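Local coordinates for RNA pseudouridylate synthase domain-containing protein 1 (Homo sapiens, PDB 5VBB), which probably acts as a pseudouridine synthase of the RluA family, binding RNA and isomerising uridine to pseudouridine, at residues I114-G119 / M130-S135. Sequence-based numbering, arbitrary orientation. Where two conformers were deposited one is given.
Sequences ISHAIG and MCIEGS
The carboxylate oxygen OE2 of E133 accepts a hydrogen bond from A117 N at 2.8 Å, the amide approaching from above the carboxylate plane. E133 CG sits between its own backbone N and carbonyl carbon (chi1 77°), and the chain, extended beyond CG, brings its carboxylate to the A117 amide and methyl. Because E133 N also donates to A117 O (2.9 Å), A117 is held through both its amide and its carbonyl, with a side-chain oxygen serving as acceptor where the strand ladder gives out. Two residues further along, G119 and C131 form an antiparallel hydrogen-bonded pair, G119 N reaching C131 O at 2.8 Å and C131 N reaching G119 O at 2.9 Å.

I118 and I132, the non-hydrogen-bonded pair between them, share the sheet face that meets helix 175-182. There M130, bent at chi2 and chi3, brings CE to 3.7 Å from I118 CG2, their side chains crossing at about a right angle. I132 CG2 instead lies 3.7 Å from H116 CB. On the other face, C131 SG rests 3.7 Å from G119 O and is disulfide-bonded to C138.

Strand 118-121 is thus the middle of a small three-stranded antiparallel sheet whose two outer strands are tied covalently across it, while the E133 carboxylate extends the hairpin's polar pairing beyond its last backbone bridge.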
ATOM      1  N   ILE A 114     -10.896   2.422 -10.907  1.00 34.43           N
ATOM      2  CA  ILE A 114     -10.659   1.034 -11.340  1.00 33.82           C
ATOM      3  C   ILE A 114     -11.651   0.216 -10.573  1.00 37.63           C
ATOM      4  O   ILE A 114     -11.554   0.105  -9.343  1.00 34.17           O
ATOM      5  CB  ILE A 114      -9.238   0.530 -11.075  1.00 35.92           C
ATOM      6  CG1 ILE A 114      -8.183   1.593 -11.483  1.00 37.95           C
ATOM      7  CG2 ILE A 114      -9.059  -0.788 -11.839  1.00 37.72           C
ATOM      8  CD1 ILE A 114      -6.840   1.350 -10.991  1.00 43.77           C
ATOM      9  N   SER A 115     -12.611  -0.340 -11.282  1.00 34.54           N
ATOM     10  CA  SER A 115     -13.740  -1.032 -10.663  1.00 35.19           C
ATOM     11  C   SER A 115     -13.836  -2.514 -11.018  1.00 41.62           C
ATOM     12  O   SER A 115     -14.741  -3.159 -10.515  1.00 39.88           O
ATOM     13  CB  SER A 115     -15.022  -0.325 -11.092  1.00 38.36           C
ATOM     14  OG  SER A 115     -15.199  -0.405 -12.498  1.00 41.82           O
ATOM     15  N   HIS A 116     -12.938  -3.062 -11.865  1.00 39.99           N
ATOM     16  CA  HIS A 116     -13.007  -4.479 -12.255  1.00 43.29           C
ATOM     17  C   HIS A 116     -12.970  -5.330 -11.011  1.00 42.89           C
ATOM     18  O   HIS A 116     -12.127  -5.103 -10.144  1.00 38.39           O
ATOM     19  CB  HIS A 116     -11.817  -4.915 -13.118  1.00 47.69           C
ATOM     20  CG  HIS A 116     -11.696  -4.256 -14.457  1.00 54.30           C
ATOM     21  ND1 HIS A 116     -12.794  -3.743 -15.120  1.00 58.36           N
ATOM     22  CD2 HIS A 116     -10.592  -4.062 -15.213  1.00 57.47           C
ATOM     23  CE1 HIS A 116     -12.324  -3.254 -16.258  1.00 58.85           C
ATOM     24  NE2 HIS A 116     -10.997  -3.408 -16.340  1.00 58.36           N
ATOM     25  N   ALA A 117     -13.870  -6.310 -10.929  1.00 40.95           N
ATOM     26  CA  ALA A 117     -13.958  -7.204  -9.779  1.00 38.68           C
ATOM     27  C   ALA A 117     -12.717  -8.116  -9.739  1.00 41.91           C
ATOM     28  O   ALA A 117     -12.179  -8.449 -10.788  1.00 40.99           O
ATOM     29  CB  ALA A 117     -15.242  -8.017  -9.843  1.00 38.74           C
ATOM     30  N   ILE A 118     -12.267  -8.471  -8.517  1.00 37.62           N
ATOM     31  CA  ILE A 118     -11.089  -9.292  -8.256  1.00 36.25           C
ATOM     32  C   ILE A 118     -11.535 -10.614  -7.693  1.00 40.71           C
ATOM     33  O   ILE A 118     -12.281 -10.644  -6.737  1.00 41.75           O
ATOM     34  CB  ILE A 118     -10.098  -8.555  -7.326  1.00 37.19           C
ATOM     35  CG1 ILE A 118      -9.626  -7.273  -8.029  1.00 36.54           C
ATOM     36  CG2 ILE A 118      -8.893  -9.451  -6.962  1.00 39.91           C
ATOM     37  CD1 ILE A 118      -8.678  -6.353  -7.256  1.00 33.36           C
ATOM     38  N   GLY A 119     -11.104 -11.691  -8.324  1.00 40.56           N
ATOM     39  CA  GLY A 119     -11.356 -13.043  -7.859  1.00 41.27           C
ATOM     40  C   GLY A 119     -10.050 -13.742  -7.565  1.00 44.64           C
ATOM     41  O   GLY A 119      -8.969 -13.150  -7.675  1.00 40.48           O
ATOM     42  N   MET A 130      -4.314 -13.696  -7.174  1.00 39.59           N
ATOM     43  CA  MET A 130      -5.532 -13.001  -7.548  1.00 37.76           C
ATOM     44  C   MET A 130      -5.614 -12.681  -9.039  1.00 43.12           C
ATOM     45  O   MET A 130      -4.598 -12.638  -9.729  1.00 41.36           O
ATOM     46  CB  MET A 130      -5.599 -11.699  -6.725  1.00 38.61           C
ATOM     47  CG  MET A 130      -5.392 -11.899  -5.212  1.00 40.88           C
ATOM     48  SD  MET A 130      -6.546 -12.991  -4.345  1.00 44.47           S
ATOM     49  CE  MET A 130      -8.031 -11.993  -4.381  1.00 40.56           C
ATOM     50  N   CYS A 131      -6.826 -12.435  -9.539  1.00 42.13           N
ATOM     51  CA  CYS A 131      -7.060 -12.108 -10.947  1.00 43.64           C
ATOM     52  C   CYS A 131      -8.261 -11.208 -11.126  1.00 45.29           C
ATOM     53  O   CYS A 131      -9.118 -11.138 -10.269  1.00 42.88           O
ATOM     54  CB  CYS A 131      -7.256 -13.388 -11.753  1.00 48.05           C
ATOM     55  SG  CYS A 131      -8.579 -14.444 -11.122  1.00 54.44           S
ATOM     56  N   ILE A 132      -8.359 -10.617 -12.310  1.00 44.10           N
ATOM     57  CA  ILE A 132      -9.478  -9.764 -12.712  1.00 45.30           C
ATOM     58  C   ILE A 132     -10.583 -10.648 -13.235  1.00 47.77           C
ATOM     59  O   ILE A 132     -10.291 -11.612 -13.951  1.00 45.37           O
ATOM     60  CB  ILE A 132      -9.001  -8.785 -13.832  1.00 51.01           C
ATOM     61  CG1 ILE A 132      -7.922  -7.852 -13.291  1.00 52.52           C
ATOM     62  CG2 ILE A 132     -10.137  -7.992 -14.411  1.00 55.27           C
ATOM     63  CD1 ILE A 132      -8.454  -6.740 -12.316  1.00 56.80           C
ATOM     64  N   GLU A 133     -11.855 -10.264 -12.984  1.00 45.95           N
ATOM     65  CA  GLU A 133     -13.048 -10.980 -13.484  1.00 47.84           C
ATOM     66  C   GLU A 133     -12.947 -11.093 -14.992  1.00 52.43           C
ATOM     67  O   GLU A 133     -12.420 -10.184 -15.628  1.00 52.19           O
ATOM     68  CB  GLU A 133     -14.334 -10.202 -13.130  1.00 50.09           C
ATOM     69  CG  GLU A 133     -14.541  -8.999 -14.050  1.00 61.98           C
ATOM     70  CD  GLU A 133     -15.642  -8.029 -13.715  1.00 69.78           C
ATOM     71  OE1 GLU A 133     -16.801  -8.307 -14.088  1.00 77.54           O
ATOM     72  OE2 GLU A 133     -15.313  -6.916 -13.251  1.00 40.30           O
ATOM     73  N   GLY A 134     -13.375 -12.208 -15.563  1.00 51.64           N
ATOM     74  CA  GLY A 134     -13.265 -12.392 -17.008  1.00 52.17           C
ATOM     75  C   GLY A 134     -11.980 -13.079 -17.464  1.00 56.02           C
ATOM     76  O   GLY A 134     -11.985 -13.725 -18.519  1.00 56.04           O
ATOM     77  N   SER A 135     -10.869 -12.945 -16.711  0.50 51.09           N
ATOM     78  CA  SER A 135      -9.620 -13.621 -17.074  0.50 51.68           C
ATOM     79  C   SER A 135      -9.795 -15.137 -16.892  0.50 58.31           C
ATOM     80  O   SER A 135     -10.685 -15.572 -16.158  0.50 56.48           O
ATOM     81  CB  SER A 135      -8.448 -13.099 -16.251  0.50 51.88           C
ATOM     82  OG  SER A 135      -8.565 -13.463 -14.888  0.50 53.25           O
TER